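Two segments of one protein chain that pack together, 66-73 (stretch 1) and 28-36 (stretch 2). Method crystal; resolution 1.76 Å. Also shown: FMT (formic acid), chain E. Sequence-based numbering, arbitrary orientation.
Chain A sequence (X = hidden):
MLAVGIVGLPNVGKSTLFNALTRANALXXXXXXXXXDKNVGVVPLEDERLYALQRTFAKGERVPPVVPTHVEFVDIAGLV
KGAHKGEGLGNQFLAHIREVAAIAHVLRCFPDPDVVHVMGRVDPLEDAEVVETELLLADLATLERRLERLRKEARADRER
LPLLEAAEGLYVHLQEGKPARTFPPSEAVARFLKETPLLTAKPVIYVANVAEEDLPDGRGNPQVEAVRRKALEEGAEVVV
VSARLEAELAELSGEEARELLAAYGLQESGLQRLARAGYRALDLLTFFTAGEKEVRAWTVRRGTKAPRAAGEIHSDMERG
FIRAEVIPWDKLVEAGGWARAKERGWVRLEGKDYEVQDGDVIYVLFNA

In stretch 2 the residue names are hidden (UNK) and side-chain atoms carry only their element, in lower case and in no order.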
# COMPACT_ATOMS: atom_id res chain seq x y z
N VAL A 66 6.23 -19.90 -10.42
CA VAL A 66 5.99 -18.46 -10.34
C VAL A 66 6.04 -18.06 -8.86
O VAL A 66 5.63 -18.82 -7.98
CB VAL A 66 4.60 -18.05 -10.93
CG1 VAL A 66 4.53 -18.41 -12.39
CG2 VAL A 66 3.47 -18.73 -10.17
N VAL A 67 6.58 -16.88 -8.60
CA VAL A 67 6.72 -16.35 -7.24
C VAL A 67 6.05 -14.98 -7.22
O VAL A 67 6.56 -14.03 -7.81
CB VAL A 67 8.20 -16.18 -6.83
CG1 VAL A 67 8.27 -15.69 -5.38
CG2 VAL A 67 8.94 -17.52 -6.97
N PRO A 68 4.91 -14.85 -6.54
CA PRO A 68 4.30 -13.52 -6.55
C PRO A 68 4.89 -12.62 -5.49
O PRO A 68 5.65 -13.07 -4.62
CB PRO A 68 2.83 -13.80 -6.26
CG PRO A 68 2.93 -14.95 -5.26
CD PRO A 68 4.06 -15.83 -5.82
N THR A 69 4.54 -11.35 -5.58
CA THR A 69 4.96 -10.40 -4.54
C THR A 69 3.78 -10.33 -3.55
O THR A 69 2.89 -11.19 -3.57
CB THR A 69 5.34 -9.01 -5.13
OG1 THR A 69 5.82 -8.17 -4.07
CG2 THR A 69 4.15 -8.33 -5.83
N HIS A 70 3.76 -9.32 -2.68
CA HIS A 70 2.72 -9.22 -1.66
C HIS A 70 2.62 -7.80 -1.12
O HIS A 70 3.44 -6.93 -1.46
CB HIS A 70 3.08 -10.18 -0.52
CG HIS A 70 4.45 -9.95 0.05
ND1 HIS A 70 5.39 -10.96 0.16
CD2 HIS A 70 5.05 -8.83 0.52
CE1 HIS A 70 6.50 -10.47 0.68
NE2 HIS A 70 6.32 -9.18 0.91
N VAL A 71 1.61 -7.58 -0.27
CA VAL A 71 1.40 -6.29 0.39
C VAL A 71 1.28 -6.58 1.88
O VAL A 71 0.51 -7.45 2.29
CB VAL A 71 0.09 -5.62 -0.09
CG1 VAL A 71 -0.11 -4.28 0.66
CG2 VAL A 71 0.14 -5.39 -1.58
N GLU A 72 2.04 -5.83 2.68
CA GLU A 72 2.06 -6.03 4.14
C GLU A 72 1.02 -5.17 4.87
O GLU A 72 0.86 -4.00 4.56
CB GLU A 72 3.46 -5.69 4.65
CG GLU A 72 3.69 -5.91 6.14
CD GLU A 72 5.16 -5.76 6.50
OE1 GLU A 72 5.95 -6.64 6.15
OE2 GLU A 72 5.52 -4.75 7.13
N PHE A 73 0.33 -5.78 5.83
CA PHE A 73 -0.71 -5.12 6.61
C PHE A 73 -0.40 -5.30 8.09
O PHE A 73 0.05 -6.38 8.49
CB PHE A 73 -2.08 -5.75 6.32
CG PHE A 73 -2.64 -5.38 4.98
CD1 PHE A 73 -2.41 -6.19 3.86
CD2 PHE A 73 -3.35 -4.20 4.82
CE1 PHE A 73 -2.89 -5.82 2.60
CE2 PHE A 73 -3.84 -3.82 3.56
CZ PHE A 73 -3.61 -4.62 2.45
N UNK A 28 2.11 -17.16 2.05
CA UNK A 28 3.22 -16.41 1.47
C UNK A 28 4.50 -17.18 1.09
O UNK A 28 4.92 -18.08 1.81
c UNK A 28 3.59 -15.24 2.42
N UNK A 29 5.11 -16.78 -0.02
CA UNK A 29 6.34 -17.40 -0.52
C UNK A 29 7.58 -16.83 0.14
O UNK A 29 8.60 -17.53 0.28
c UNK A 29 6.45 -17.21 -2.07
N UNK A 30 7.51 -15.57 0.55
CA UNK A 30 8.65 -14.91 1.19
C UNK A 30 8.10 -13.97 2.23
O UNK A 30 7.15 -13.23 1.97
o UNK A 30 9.58 -15.11 -2.00
n UNK A 30 11.19 -15.62 -0.52
c UNK A 30 10.09 -14.98 -0.88
c UNK A 30 9.46 -14.11 0.18
N UNK A 31 8.71 -13.98 3.41
CA UNK A 31 8.26 -13.15 4.49
C UNK A 31 9.19 -12.03 4.87
O UNK A 31 10.38 -12.26 5.11
c UNK A 31 4.84 -16.85 5.43
c UNK A 31 4.56 -15.53 5.71
c UNK A 31 5.60 -14.61 5.82
c UNK A 31 8.04 -13.98 5.75
c UNK A 31 6.93 -15.00 5.65
c UNK A 31 7.20 -16.34 5.35
o UNK A 31 3.78 -17.73 5.37
c UNK A 31 6.15 -17.29 5.25
N UNK A 32 8.66 -10.80 4.94
CA UNK A 32 9.45 -9.63 5.33
C UNK A 32 9.76 -9.91 6.80
O UNK A 32 8.92 -10.48 7.53
c UNK A 32 7.46 -8.97 4.15
c UNK A 32 7.28 -10.42 4.57
c UNK A 32 8.46 -8.47 5.18
N UNK A 33 10.94 -9.51 7.27
CA UNK A 33 11.31 -9.78 8.66
C UNK A 33 10.30 -9.21 9.66
O UNK A 33 10.08 -9.79 10.72
c UNK A 33 14.38 -9.43 12.36
c UNK A 33 13.34 -9.75 10.19
c UNK A 33 14.63 -10.80 12.45
c UNK A 33 13.59 -11.12 10.30
c UNK A 33 13.74 -8.91 11.23
c UNK A 33 12.70 -9.19 8.95
c UNK A 33 14.23 -11.64 11.43
N UNK A 34 9.70 -8.08 9.32
CA UNK A 34 8.71 -7.47 10.22
C UNK A 34 7.57 -8.40 10.59
O UNK A 34 6.91 -8.16 11.59
c UNK A 34 8.14 -6.20 9.59
N UNK A 35 7.31 -9.44 9.79
CA UNK A 35 6.20 -10.32 10.10
C UNK A 35 6.41 -11.20 11.34
O UNK A 35 5.54 -11.97 11.72
c UNK A 35 5.36 -10.36 7.69
o UNK A 35 6.86 -12.08 8.52
c UNK A 35 5.78 -11.22 8.89
N UNK A 36 7.57 -11.10 11.98
CA UNK A 36 7.74 -11.88 13.21
C UNK A 36 6.65 -11.43 14.19
O UNK A 36 6.16 -12.22 15.00
c UNK A 36 11.62 -11.91 13.52
c UNK A 36 9.18 -12.29 15.22
c UNK A 36 10.22 -12.13 12.97
c UNK A 36 9.11 -11.61 13.86
C FMT E . 4.08 -13.75 -1.46
O1 FMT E . 5.05 -13.55 -0.77
O2 FMT E . 3.70 -15.00 -1.72
O HOH W 1 7.63 -13.16 -2.49

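Position 28 has one side-chain carbon and no other side-chain atom. Its CA-to-CB bond points sideways to stretch 1, and it makes no contact there. A lone CB means Ala 28.

Position 29 also has a single side-chain carbon. It points toward stretch 1, and its CB sits 4.1 Å from Val 67 CG1, an apolar contact. This is Ala 29. The backbone N of Ala 29 donates a hydrogen bond to formic acid O2 at 2.8 Å.

Position 30 has two carbons, the second carrying one oxygen and one nitrogen. The side chain reaches Val 67. That is a short amide, so the residue is Asn 30. Asn 30 OD1 lies 3.7 Å from Val 67 CG1. A water lies 2.8 Å from Asn 30 OD1 and 2.9 Å from Pro 68 O, within hydrogen-bonding reach of both. Asn 30 O comes within 3.1 Å of His 70 CE1.

Position 31 has one carbon leading to a six-carbon ring that bears an oxygen. The CA-to-CB bond points away, and the side chain does not touch stretch 1. The phenol identifies Tyr 31. Its hydroxyl is hydrogen-bonded elsewhere in the structure.

Position 32 has three carbons that close a ring onto its own backbone N. They touch His 70 and Glu 72. Only proline does this: Pro 32. Pro 32 CG is 3.4 Å from His 70 NE2, and Pro 32 CB is 3.3 Å from Glu 72 OE1.

Position 33 has one carbon and a plain six-carbon ring. Its CA-to-CB bond points away, and the side chain touches nothing on stretch 1. With no oxygen on the ring, it is Phe 33.

Position 34 has one carbon, directed toward stretch 1. This CB lies 3.9 Å from Glu 72 OE2. It is Ala 34.

Position 35 has a first carbon carrying one oxygen and one carbon, and it reaches Glu 72. This is Thr 35. Thr 35 CG2 is 4.1 Å from Glu 72 OE1. Thr 35 OG1 and N donate to Pro 32 O at 2.8 and 3.0 Å.

Position 36 has four carbons, forked at the first, one arm two carbons long. It is out of reach of stretch 1. This is Ile 36.

No direct hydrogen bond joins the stretches. Val 67 packs on Ala 29 CB. The His 70 ring lies by Asn 30 O and the Pro 32 ring. The Glu 72 carboxylate meets only carbons of Pro 32, Ala 34 and Thr 35 across the contact, so these are packing contacts. The formic acid bridges the stretches: His 70 ND1 donates to its O1 at 2.8 Å, nearly in line, while Asn 30 N reaches that O1 weakly at 3.4 Å.

Stretch 2 28-36: AANYPFATI
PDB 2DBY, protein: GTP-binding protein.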